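ADP-ribosylation factor-binding protein GGA1 (Saccharomyces cerevisiae, PDB 5CN2) may help regulate membrane traffic through the trans-Golgi network as an ARF-binding adaptor, of which this chain is the C-terminal gamma-adaptin-ear-like (GAE) domain. Local coordinates at residues H20-E26 with V38-I44; V56-T62 with I99-W103; L64-S70 with I82-V88. All blocks are in the same frame, centred on the assembly; numbering follows the deposited sequence.

Contact 1. Residues H20-E26 with V38-I44; sequences HLRIDYE and VIFYSNI
On the inward face of this strand pair, Ile23 packs against both Ile39 and Tyr41: its CG2 lies 3.6 Å from CG2 of Ile39, and its CG1 meets the edge of the Tyr41 ring at CD1, 3.8 Å away. Ile23 and Ile39 are both mt (chi1 near -55° and -46°), and Tyr41 has chi1 m. Leu21 (tp) lies on the same face, as does Tyr25, whose chi1 of 64° leads its ring away from 38-44. Beneath these side chains the backbones of 21-26 and 38-43 run antiparallel in extended conformation, axes 4.7 Å apart at closest and 154° between directions. Ile23-Tyr41 and Tyr25-Ile39 are non-hydrogen-bonded pairs; Arg22-Ser42, Asp24-Phe40 and Glu26-Val38 are hydrogen-bonded pairs. The two strands form the beta hairpin 21-29/34-43 at the middle of the five-stranded sheet in the adaptin-ear beta-sandwich, with strand 78-89 next to 34-43. The ladder includes Arg22 N to Ser42 O and Ser42 N to Arg22 O, both 2.8 Å, Phe40 N to Asp24 O, 2.8 Å, and Glu26 N to Val38 O, 2.9 Å; beyond the strand, Ile44 N reaches His20 O at 3.1 Å. The other face is more polar. Arg22 extends from the sheet (chi1 and chi2 t, chi3 p), NE making a salt bridge with Asp24 OD2 (2.8 Å); Asp24 OD1 pairs with Arg12, which also forms a cation-pi contact with Phe40. A water lies 2.9 Å from Asp24 OD1 and 2.5 Å from Ser42 OG, which also hydrogen-bonds to the backbone N of Asp80.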
loop_
_atom_site.group_PDB
_atom_site.type_symbol
_atom_site.label_atom_id
_atom_site.label_comp_id
_atom_site.label_asym_id
_atom_site.label_seq_id
_atom_site.Cartn_x
_atom_site.Cartn_y
_atom_site.Cartn_z
ATOM N N HIS A 20 1.234 15.127 -2.135
ATOM C CA HIS A 20 1.185 14.700 -3.531
ATOM C C HIS A 20 0.474 13.382 -3.771
ATOM O O HIS A 20 0.070 13.109 -4.890
ATOM C CB HIS A 20 2.612 14.535 -4.026
ATOM C CG HIS A 20 3.470 15.700 -3.705
ATOM N ND1 HIS A 20 3.783 16.667 -4.633
ATOM C CD2 HIS A 20 4.037 16.092 -2.539
ATOM C CE1 HIS A 20 4.536 17.590 -4.064
ATOM N NE2 HIS A 20 4.700 17.268 -2.791
ATOM N N LEU A 21 0.352 12.561 -2.735
ATOM C CA LEU A 21 0.004 11.167 -2.907
ATOM C C LEU A 21 -0.812 10.655 -1.731
ATOM O O LEU A 21 -0.500 10.954 -0.575
ATOM C CB LEU A 21 1.288 10.350 -2.998
ATOM C CG LEU A 21 1.101 8.854 -3.215
ATOM C CD1 LEU A 21 0.613 8.581 -4.623
ATOM C CD2 LEU A 21 2.403 8.111 -2.970
ATOM N N ARG A 22 -1.855 9.892 -2.028
ATOM C CA ARG A 22 -2.612 9.163 -0.994
ATOM C C ARG A 22 -2.559 7.687 -1.311
ATOM O O ARG A 22 -2.895 7.281 -2.410
ATOM C CB ARG A 22 -4.074 9.602 -0.902
ATOM C CG ARG A 22 -4.859 8.789 0.131
ATOM C CD ARG A 22 -6.314 9.212 0.279
ATOM N NE ARG A 22 -7.165 8.737 -0.816
ATOM C CZ ARG A 22 -7.497 9.450 -1.891
ATOM N NH1 ARG A 22 -7.060 10.691 -2.047
ATOM N NH2 ARG A 22 -8.278 8.918 -2.826
ATOM N N ILE A 23 -2.086 6.907 -0.346
ATOM C CA ILE A 23 -2.083 5.459 -0.439
ATOM C C ILE A 23 -3.137 5.038 0.526
ATOM O O ILE A 23 -3.048 5.354 1.683
ATOM C CB ILE A 23 -0.736 4.833 0.010
ATOM C CG1 ILE A 23 0.434 5.425 -0.769
ATOM C CG2 ILE A 23 -0.758 3.332 -0.163
ATOM C CD1 ILE A 23 1.799 5.021 -0.250
ATOM N N ASP A 24 -4.143 4.325 0.051
ATOM C CA ASP A 24 -5.132 3.727 0.936
ATOM C C ASP A 24 -5.443 2.322 0.457
ATOM O O ASP A 24 -4.883 1.857 -0.574
ATOM C CB ASP A 24 -6.401 4.600 1.042
ATOM C CG ASP A 24 -6.997 4.972 -0.293
ATOM O OD1 ASP A 24 -6.769 4.287 -1.308
ATOM O OD2 ASP A 24 -7.705 5.986 -0.325
ATOM N N TYR A 25 -6.303 1.619 1.199
ATOM C CA TYR A 25 -6.480 0.184 0.926
ATOM C C TYR A 25 -7.704 -0.442 1.533
ATOM O O TYR A 25 -8.198 0.016 2.556
ATOM C CB TYR A 25 -5.236 -0.599 1.396
ATOM C CG TYR A 25 -5.009 -0.532 2.867
ATOM C CD1 TYR A 25 -4.381 0.549 3.438
ATOM C CD2 TYR A 25 -5.442 -1.567 3.706
ATOM C CE1 TYR A 25 -4.178 0.608 4.805
ATOM C CE2 TYR A 25 -5.240 -1.522 5.054
ATOM C CZ TYR A 25 -4.617 -0.439 5.606
ATOM O OH TYR A 25 -4.439 -0.390 6.968
ATOM N N GLU A 26 -8.181 -1.498 0.876
ATOM C CA GLU A 26 -9.207 -2.373 1.407
ATOM C C GLU A 26 -8.521 -3.558 2.065
ATOM O O GLU A 26 -7.491 -4.052 1.590
ATOM C CB GLU A 26 -10.137 -2.838 0.286
ATOM C CG GLU A 26 -10.953 -1.688 -0.291
ATOM C CD GLU A 26 -11.703 -2.018 -1.563
ATOM O OE1 GLU A 26 -11.341 -2.964 -2.289
ATOM O OE2 GLU A 26 -12.659 -1.277 -1.851
ATOM N N VAL A 38 -5.969 -4.875 -0.984
ATOM C CA VAL A 38 -6.033 -4.193 -2.261
ATOM C C VAL A 38 -5.617 -2.765 -1.993
ATOM O O VAL A 38 -6.312 -2.034 -1.281
ATOM C CB VAL A 38 -7.429 -4.296 -2.863
ATOM C CG1 VAL A 38 -7.456 -3.688 -4.258
ATOM C CG2 VAL A 38 -7.849 -5.757 -2.902
ATOM N N ILE A 39 -4.449 -2.397 -2.527
ATOM C CA ILE A 39 -3.848 -1.091 -2.296
ATOM C C ILE A 39 -4.106 -0.190 -3.503
ATOM O O ILE A 39 -4.048 -0.635 -4.651
ATOM C CB ILE A 39 -2.338 -1.201 -2.065
ATOM C CG1 ILE A 39 -2.048 -2.338 -1.075
ATOM C CG2 ILE A 39 -1.750 0.135 -1.574
ATOM C CD1 ILE A 39 -0.579 -2.507 -0.717
ATOM N N PHE A 40 -4.406 1.073 -3.231
ATOM C CA PHE A 40 -4.695 2.041 -4.279
ATOM C C PHE A 40 -3.839 3.272 -4.065
ATOM O O PHE A 40 -3.682 3.745 -2.932
ATOM C CB PHE A 40 -6.172 2.455 -4.246
ATOM C CG PHE A 40 -7.124 1.353 -4.567
ATOM C CD1 PHE A 40 -7.514 1.128 -5.872
ATOM C CD2 PHE A 40 -7.664 0.567 -3.557
ATOM C CE1 PHE A 40 -8.409 0.113 -6.173
ATOM C CE2 PHE A 40 -8.555 -0.433 -3.849
ATOM C CZ PHE A 40 -8.915 -0.674 -5.160
ATOM N N TYR A 41 -3.336 3.815 -5.159
ATOM C CA TYR A 41 -2.486 4.983 -5.116
ATOM C C TYR A 41 -3.174 6.127 -5.844
ATOM O O TYR A 41 -3.646 5.946 -6.974
ATOM C CB TYR A 41 -1.130 4.641 -5.739
ATOM C CG TYR A 41 -0.497 3.355 -5.172
ATOM C CD1 TYR A 41 0.280 3.376 -4.017
ATOM C CD2 TYR A 41 -0.681 2.146 -5.791
ATOM C CE1 TYR A 41 0.864 2.217 -3.511
ATOM C CE2 TYR A 41 -0.113 0.978 -5.289
ATOM C CZ TYR A 41 0.656 1.027 -4.148
ATOM O OH TYR A 41 1.211 -0.127 -3.668
ATOM N N SER A 42 -3.264 7.285 -5.176
ATOM C CA SER A 42 -3.949 8.445 -5.725
ATOM C C SER A 42 -3.054 9.697 -5.779
ATOM O O SER A 42 -2.504 10.102 -4.771
ATOM C CB SER A 42 -5.190 8.753 -4.897
ATOM O OG SER A 42 -6.141 7.701 -4.986
ATOM N N ASN A 43 -2.959 10.320 -6.951
ATOM C CA ASN A 43 -2.218 11.572 -7.124
ATOM C C ASN A 43 -3.200 12.677 -6.806
ATOM O O ASN A 43 -4.198 12.833 -7.516
ATOM C CB ASN A 43 -1.699 11.661 -8.565
ATOM C CG ASN A 43 -0.841 12.891 -8.849
ATOM O OD1 ASN A 43 -0.767 13.849 -8.077
ATOM N ND2 ASN A 43 -0.171 12.855 -10.000
ATOM N N ILE A 44 -2.950 13.396 -5.714
ATOM C CA ILE A 44 -3.748 14.561 -5.327
ATOM C C ILE A 44 -3.019 15.903 -5.616
ATOM O O ILE A 44 -3.445 16.952 -5.137
ATOM C CB ILE A 44 -4.144 14.503 -3.827
ATOM C CG1 ILE A 44 -2.899 14.404 -2.937
ATOM C CG2 ILE A 44 -5.080 13.333 -3.573
ATOM C CD1 ILE A 44 -3.136 14.791 -1.497
HETATM O O HOH W 1 -5.441 6.244 -3.059
#

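Contact 2. Residues V56-T62 with I99-W103; sequences VASPKGT and IKLKW
The last bridge of strand 52-56 within these segments is the antiparallel, non-hydrogen-bonded pair Val56-Trp103, with CA atoms 4.4 Å apart. Ala57 N then donates to Lys102 O at 3.2 Å, after which the chains separate: the CA atoms of Ala57 and Lys102 are 5.7 Å apart, those of Pro59 and Lys100 5.9 Å. A water fills the widening gap, donating to Ala57 O (2.8 Å), accepting from Lys102 N (2.9 Å) and donating weakly to Lys100 O (3.4 Å), so that it prolongs the ladder where direct bonds stop. Ala57, Ser58 and Pro59 remain extended, and a type I beta turn from Pro59 to Thr62 reverses the chain; Ser58 OG, with chi1 t, closes across it by donating to Thr62 O at 2.6 Å. Pro59 points toward 99-103, placing CG 3.7 Å from Ile99 CG2 and CB 3.5 Å from Lys100 O. The end of Leu101, with both chi angles between the usual wells, comes near 56-62, CD2 lying 3.5 Å from Ala57 O. Val56 (chi1 t) has CG2 4.4 Å from Trp103 CB, while the indole, at chi1 61°, turns away. This connection crosses from strand 52-56, at the edge of the three-stranded sheet, to strand 63-66 of the five-stranded one in the adaptin-ear beta-sandwich. Strand 112-122 flanks 99-103 on its other side, Trp103 NE1 bonding to Thr120, and helix 91-94 touches Thr62 and Ile99 through Ser92.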
loop_
_atom_site.group_PDB
_atom_site.type_symbol
_atom_site.label_atom_id
_atom_site.label_comp_id
_atom_site.label_asym_id
_atom_site.label_seq_id
_atom_site.Cartn_x
_atom_site.Cartn_y
_atom_site.Cartn_z
ATOM N N VAL A 56 7.954 -3.356 0.285
ATOM C CA VAL A 56 7.387 -3.809 1.540
ATOM C C VAL A 56 8.261 -4.873 2.164
ATOM O O VAL A 56 8.979 -5.564 1.459
ATOM C CB VAL A 56 5.980 -4.385 1.285
ATOM C CG1 VAL A 56 5.385 -4.869 2.559
ATOM C CG2 VAL A 56 5.058 -3.321 0.752
ATOM N N ALA A 57 8.213 -4.993 3.477
ATOM C CA ALA A 57 8.841 -6.105 4.167
ATOM C C ALA A 57 7.752 -6.978 4.721
ATOM O O ALA A 57 6.606 -6.545 4.857
ATOM C CB ALA A 57 9.728 -5.615 5.295
ATOM N N SER A 58 8.104 -8.199 5.094
ATOM C CA SER A 58 7.093 -9.108 5.577
ATOM C C SER A 58 6.960 -8.988 7.087
ATOM O O SER A 58 7.951 -9.109 7.791
ATOM C CB SER A 58 7.384 -10.543 5.179
ATOM O OG SER A 58 6.221 -11.314 5.487
ATOM N N PRO A 59 5.733 -8.737 7.588
ATOM C CA PRO A 59 5.518 -8.622 9.031
ATOM C C PRO A 59 5.933 -9.902 9.757
ATOM O O PRO A 59 5.958 -10.984 9.150
ATOM C CB PRO A 59 4.010 -8.399 9.168
ATOM C CG PRO A 59 3.511 -8.034 7.814
ATOM C CD PRO A 59 4.501 -8.526 6.809
ATOM N N LYS A 60 6.207 -9.774 11.055
ATOM C CA LYS A 60 6.953 -10.791 11.818
ATOM C C LYS A 60 6.425 -12.227 11.768
ATOM O O LYS A 60 7.226 -13.158 11.683
ATOM C CB LYS A 60 7.161 -10.351 13.283
ATOM C CG LYS A 60 8.549 -9.751 13.557
ATOM C CD LYS A 60 8.570 -8.881 14.820
ATOM C CE LYS A 60 9.896 -8.152 15.043
ATOM N NZ LYS A 60 10.754 -8.822 16.065
ATOM N N GLY A 61 5.116 -12.434 11.802
ATOM C CA GLY A 61 4.593 -13.816 11.808
ATOM C C GLY A 61 3.811 -14.181 10.560
ATOM O O GLY A 61 2.784 -14.876 10.635
ATOM N N THR A 62 4.336 -13.755 9.417
ATOM C CA THR A 62 3.527 -13.531 8.228
ATOM C C THR A 62 4.309 -13.780 6.963
ATOM O O THR A 62 5.448 -13.341 6.857
ATOM C CB THR A 62 3.061 -12.042 8.192
ATOM O OG1 THR A 62 1.844 -11.884 8.933
ATOM C CG2 THR A 62 2.824 -11.539 6.802
ATOM N N ILE A 99 -0.829 -6.515 13.113
ATOM C CA ILE A 99 0.187 -6.724 12.072
ATOM C C ILE A 99 0.742 -5.361 11.628
ATOM O O ILE A 99 -0.012 -4.483 11.192
ATOM C CB ILE A 99 -0.420 -7.470 10.849
ATOM C CG1 ILE A 99 -0.511 -8.984 11.103
ATOM C CG2 ILE A 99 0.395 -7.256 9.583
ATOM C CD1 ILE A 99 -1.471 -9.374 12.199
ATOM N N LYS A 100 2.057 -5.189 11.734
ATOM C CA LYS A 100 2.704 -3.936 11.357
ATOM C C LYS A 100 3.342 -4.058 9.979
ATOM O O LYS A 100 4.145 -4.957 9.755
ATOM C CB LYS A 100 3.757 -3.549 12.395
ATOM C CG LYS A 100 3.139 -3.069 13.704
ATOM C CD LYS A 100 4.166 -2.934 14.820
ATOM C CE LYS A 100 5.255 -1.925 14.479
ATOM N NZ LYS A 100 6.372 -1.995 15.463
ATOM N N LEU A 101 2.993 -3.147 9.073
ATOM C CA LEU A 101 3.529 -3.170 7.748
ATOM C C LEU A 101 4.541 -2.041 7.540
ATOM O O LEU A 101 4.192 -0.851 7.588
ATOM C CB LEU A 101 2.404 -3.077 6.733
ATOM C CG LEU A 101 2.469 -3.973 5.497
ATOM C CD1 LEU A 101 1.823 -3.268 4.315
ATOM C CD2 LEU A 101 3.861 -4.416 5.120
ATOM N N LYS A 102 5.796 -2.431 7.311
ATOM C CA LYS A 102 6.854 -1.511 6.972
ATOM C C LYS A 102 6.860 -1.416 5.473
ATOM O O LYS A 102 6.802 -2.436 4.790
ATOM C CB LYS A 102 8.186 -2.026 7.486
ATOM C CG LYS A 102 9.310 -1.003 7.462
ATOM C CD LYS A 102 10.550 -1.559 8.168
ATOM C CE LYS A 102 11.476 -0.481 8.746
ATOM N NZ LYS A 102 12.409 0.120 7.750
ATOM N N TRP A 103 6.909 -0.189 4.966
ATOM C CA TRP A 103 6.736 0.084 3.565
ATOM C C TRP A 103 7.545 1.304 3.178
ATOM O O TRP A 103 7.845 2.150 4.004
ATOM C CB TRP A 103 5.261 0.301 3.233
ATOM C CG TRP A 103 4.665 1.439 3.943
ATOM C CD1 TRP A 103 4.001 1.403 5.140
ATOM C CD2 TRP A 103 4.697 2.817 3.545
ATOM N NE1 TRP A 103 3.618 2.662 5.503
ATOM C CE2 TRP A 103 4.016 3.551 4.537
ATOM C CE3 TRP A 103 5.227 3.500 2.441
ATOM C CZ2 TRP A 103 3.847 4.934 4.465
ATOM C CZ3 TRP A 103 5.052 4.891 2.364
ATOM C CH2 TRP A 103 4.371 5.588 3.377
HETATM O O HOH W 2 6.522 -5.286 7.384
#

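Contact 3. Residues L64-S70 with I82-V88; sequences LSLQPQS and IKQIASV
Leu64 lies opposite Val88, a non-hydrogen-bonded pair with CA atoms 4.8 Å apart; its side chain (chi1 t, chi2 m) places CD2 4.2 Å from Val88 CG2. At Ser65 the backbones lock in a hydrogen-bonded pair with Ser87: Ser65 N donates to Ser87 O at 3.0 Å, and Ser87 N to Ser65 O at 2.9 Å. On that face a water joins the two hydroxyls, 3.0 Å from Ser65 OG and 3.2 Å from Ser87 OG. Leu66 (tp) returns to the face of Leu64, its CD1 3.8 Å from Ala86 CB. Strands 64-66 and 82-88 are antiparallel, at 165° with axes 4.7 Å apart at closest. They belong to the hairpin 63-66/78-89 that ends the five-stranded sheet of the adaptin-ear beta-sandwich: 63-66 is its outermost strand, while 78-89 bonds on its other side to 34-43. Gln67 N keeps the ladder going with Ile85 O, 3.0 Å. Around Pro68, which points away, the regular alternation lapses: Gln69 rather than Pro68 comes opposite Gln84, CA to CA 4.5 Å, and Gln69 CB lies 3.9 Å from Ile82 CG2. Ser70 then turns its side chain toward 82-88 (chi1 p) and bonds twice to the backbone of Lys83, as donor and as acceptor: Ser70 N to Lys83 O at 3.0 Å, and Lys83 N to Ser70 OG at 3.1 Å.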
loop_
_atom_site.group_PDB
_atom_site.type_symbol
_atom_site.label_atom_id
_atom_site.label_comp_id
_atom_site.label_asym_id
_atom_site.label_seq_id
_atom_site.Cartn_x
_atom_site.Cartn_y
_atom_site.Cartn_z
ATOM N N LEU A 64 4.060 -12.479 3.142
ATOM C CA LEU A 64 3.469 -11.412 2.361
ATOM C C LEU A 64 3.629 -11.742 0.876
ATOM O O LEU A 64 4.752 -11.826 0.385
ATOM C CB LEU A 64 4.185 -10.120 2.714
ATOM C CG LEU A 64 3.686 -8.750 2.264
ATOM C CD1 LEU A 64 3.691 -8.634 0.749
ATOM C CD2 LEU A 64 2.312 -8.435 2.805
ATOM N N SER A 65 2.528 -11.951 0.166
ATOM C CA SER A 65 2.603 -12.197 -1.273
ATOM C C SER A 65 2.202 -10.943 -2.011
ATOM O O SER A 65 1.040 -10.514 -1.921
ATOM C CB SER A 65 1.697 -13.361 -1.706
ATOM O OG SER A 65 2.079 -14.560 -1.042
ATOM N N LEU A 66 3.149 -10.376 -2.750
ATOM C CA LEU A 66 2.957 -9.089 -3.390
ATOM C C LEU A 66 2.897 -9.296 -4.901
ATOM O O LEU A 66 3.885 -9.738 -5.533
ATOM C CB LEU A 66 4.075 -8.110 -2.991
ATOM C CG LEU A 66 3.863 -6.634 -3.359
ATOM C CD1 LEU A 66 2.513 -6.088 -2.893
ATOM C CD2 LEU A 66 4.973 -5.768 -2.787
ATOM N N GLN A 67 1.728 -9.009 -5.464
ATOM C CA GLN A 67 1.518 -9.029 -6.896
ATOM C C GLN A 67 1.931 -7.721 -7.510
ATOM O O GLN A 67 1.953 -6.705 -6.849
ATOM C CB GLN A 67 0.057 -9.297 -7.221
ATOM C CG GLN A 67 -0.333 -10.748 -7.025
ATOM C CD GLN A 67 -1.800 -10.957 -7.298
ATOM O OE1 GLN A 67 -2.280 -10.590 -8.368
ATOM N NE2 GLN A 67 -2.525 -11.521 -6.334
ATOM N N PRO A 68 2.262 -7.744 -8.790
ATOM C CA PRO A 68 2.746 -6.511 -9.378
ATOM C C PRO A 68 1.672 -5.412 -9.482
ATOM O O PRO A 68 0.468 -5.687 -9.608
ATOM C CB PRO A 68 3.209 -6.944 -10.770
ATOM C CG PRO A 68 2.417 -8.167 -11.082
ATOM C CD PRO A 68 2.080 -8.822 -9.780
ATOM N N GLN A 69 2.130 -4.178 -9.433
ATOM C CA GLN A 69 1.248 -3.053 -9.586
ATOM C C GLN A 69 0.780 -2.913 -11.024
ATOM O O GLN A 69 1.459 -3.347 -11.954
ATOM C CB GLN A 69 1.911 -1.784 -9.097
ATOM C CG GLN A 69 3.176 -1.391 -9.813
ATOM C CD GLN A 69 3.809 -0.132 -9.231
ATOM O OE1 GLN A 69 4.709 0.450 -9.827
ATOM N NE2 GLN A 69 3.353 0.285 -8.066
ATOM N N SER A 70 -0.400 -2.323 -11.179
ATOM C CA SER A 70 -1.092 -2.273 -12.472
ATOM C C SER A 70 -0.356 -1.334 -13.409
ATOM O O SER A 70 -0.435 -1.489 -14.608
ATOM C CB SER A 70 -2.540 -1.813 -12.297
ATOM O OG SER A 70 -2.612 -0.506 -11.743
ATOM N N ILE A 82 -3.431 3.635 -9.794
ATOM C CA ILE A 82 -2.653 2.403 -9.669
ATOM C C ILE A 82 -3.284 1.558 -8.561
ATOM O O ILE A 82 -3.633 2.064 -7.495
ATOM C CB ILE A 82 -1.178 2.692 -9.341
ATOM C CG1 ILE A 82 -0.512 3.506 -10.462
ATOM C CG2 ILE A 82 -0.396 1.392 -9.190
ATOM C CD1 ILE A 82 0.864 4.012 -10.088
ATOM N N LYS A 83 -3.466 0.282 -8.859
ATOM C CA LYS A 83 -3.952 -0.711 -7.915
ATOM C C LYS A 83 -2.854 -1.783 -7.749
ATOM O O LYS A 83 -2.128 -2.110 -8.706
ATOM C CB LYS A 83 -5.226 -1.349 -8.475
ATOM C CG LYS A 83 -5.879 -2.399 -7.581
ATOM C CD LYS A 83 -6.623 -3.481 -8.372
ATOM C CE LYS A 83 -8.108 -3.192 -8.460
ATOM N NZ LYS A 83 -8.798 -4.043 -9.471
ATOM N N GLN A 84 -2.748 -2.341 -6.549
ATOM C CA GLN A 84 -1.790 -3.415 -6.287
ATOM C C GLN A 84 -2.266 -4.370 -5.216
ATOM O O GLN A 84 -2.468 -3.955 -4.067
ATOM C CB GLN A 84 -0.444 -2.841 -5.856
ATOM C CG GLN A 84 0.589 -3.939 -5.606
ATOM C CD GLN A 84 2.010 -3.444 -5.476
ATOM O OE1 GLN A 84 2.940 -4.152 -5.874
ATOM N NE2 GLN A 84 2.197 -2.245 -4.927
ATOM N N ILE A 85 -2.387 -5.640 -5.588
ATOM C CA ILE A 85 -2.892 -6.697 -4.711
ATOM C C ILE A 85 -1.786 -7.351 -3.884
ATOM O O ILE A 85 -0.704 -7.655 -4.389
ATOM C CB ILE A 85 -3.564 -7.836 -5.491
ATOM C CG1 ILE A 85 -4.576 -7.304 -6.504
ATOM C CG2 ILE A 85 -4.246 -8.809 -4.531
ATOM C CD1 ILE A 85 -5.685 -6.504 -5.869
ATOM N N ALA A 86 -2.077 -7.560 -2.606
ATOM C CA ALA A 86 -1.202 -8.324 -1.733
ATOM C C ALA A 86 -2.021 -9.270 -0.869
ATOM O O ALA A 86 -3.236 -9.105 -0.708
ATOM C CB ALA A 86 -0.385 -7.392 -0.852
ATOM N N SER A 87 -1.349 -10.255 -0.302
ATOM C CA SER A 87 -1.973 -11.043 0.743
ATOM C C SER A 87 -1.029 -11.273 1.903
ATOM O O SER A 87 0.189 -11.122 1.798
ATOM C CB SER A 87 -2.523 -12.345 0.186
ATOM O OG SER A 87 -1.483 -13.151 -0.273
ATOM N N VAL A 88 -1.630 -11.549 3.046
ATOM C CA VAL A 88 -0.928 -11.690 4.302
ATOM C C VAL A 88 -1.404 -12.997 4.873
ATOM O O VAL A 88 -2.610 -13.222 4.965
ATOM C CB VAL A 88 -1.298 -10.565 5.285
ATOM C CG1 VAL A 88 -0.262 -10.472 6.389
ATOM C CG2 VAL A 88 -1.397 -9.239 4.561
HETATM O O HOH W 3 0.736 -14.394 1.677
#

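How the contacts relate
Contacts 1 and 3 lie in one sheet, about 13 Å apart between centres, and meet along neighbouring strands 34-43 and 78-89: Gln84 N lies 2.9 Å from Ile39 O, and Val38 CG1 packs 3.7 Å from Ile85 CD1. Contact 2 starts at the edge of the other sheet. Its centre is about 19 Å from that of contact 1, yet Trp103 CZ3 comes within 4.2 Å of Ile23 CD1. Contact 3 is nested in the chain segment closed by contact 2, which delivers the chain to strand 63-66; Ser58 OG there packs 3.4 Å from Leu64 N. The 56-62 connection and the Trp103-Ile23 packing thus link the two sheets of the GAE sandwich.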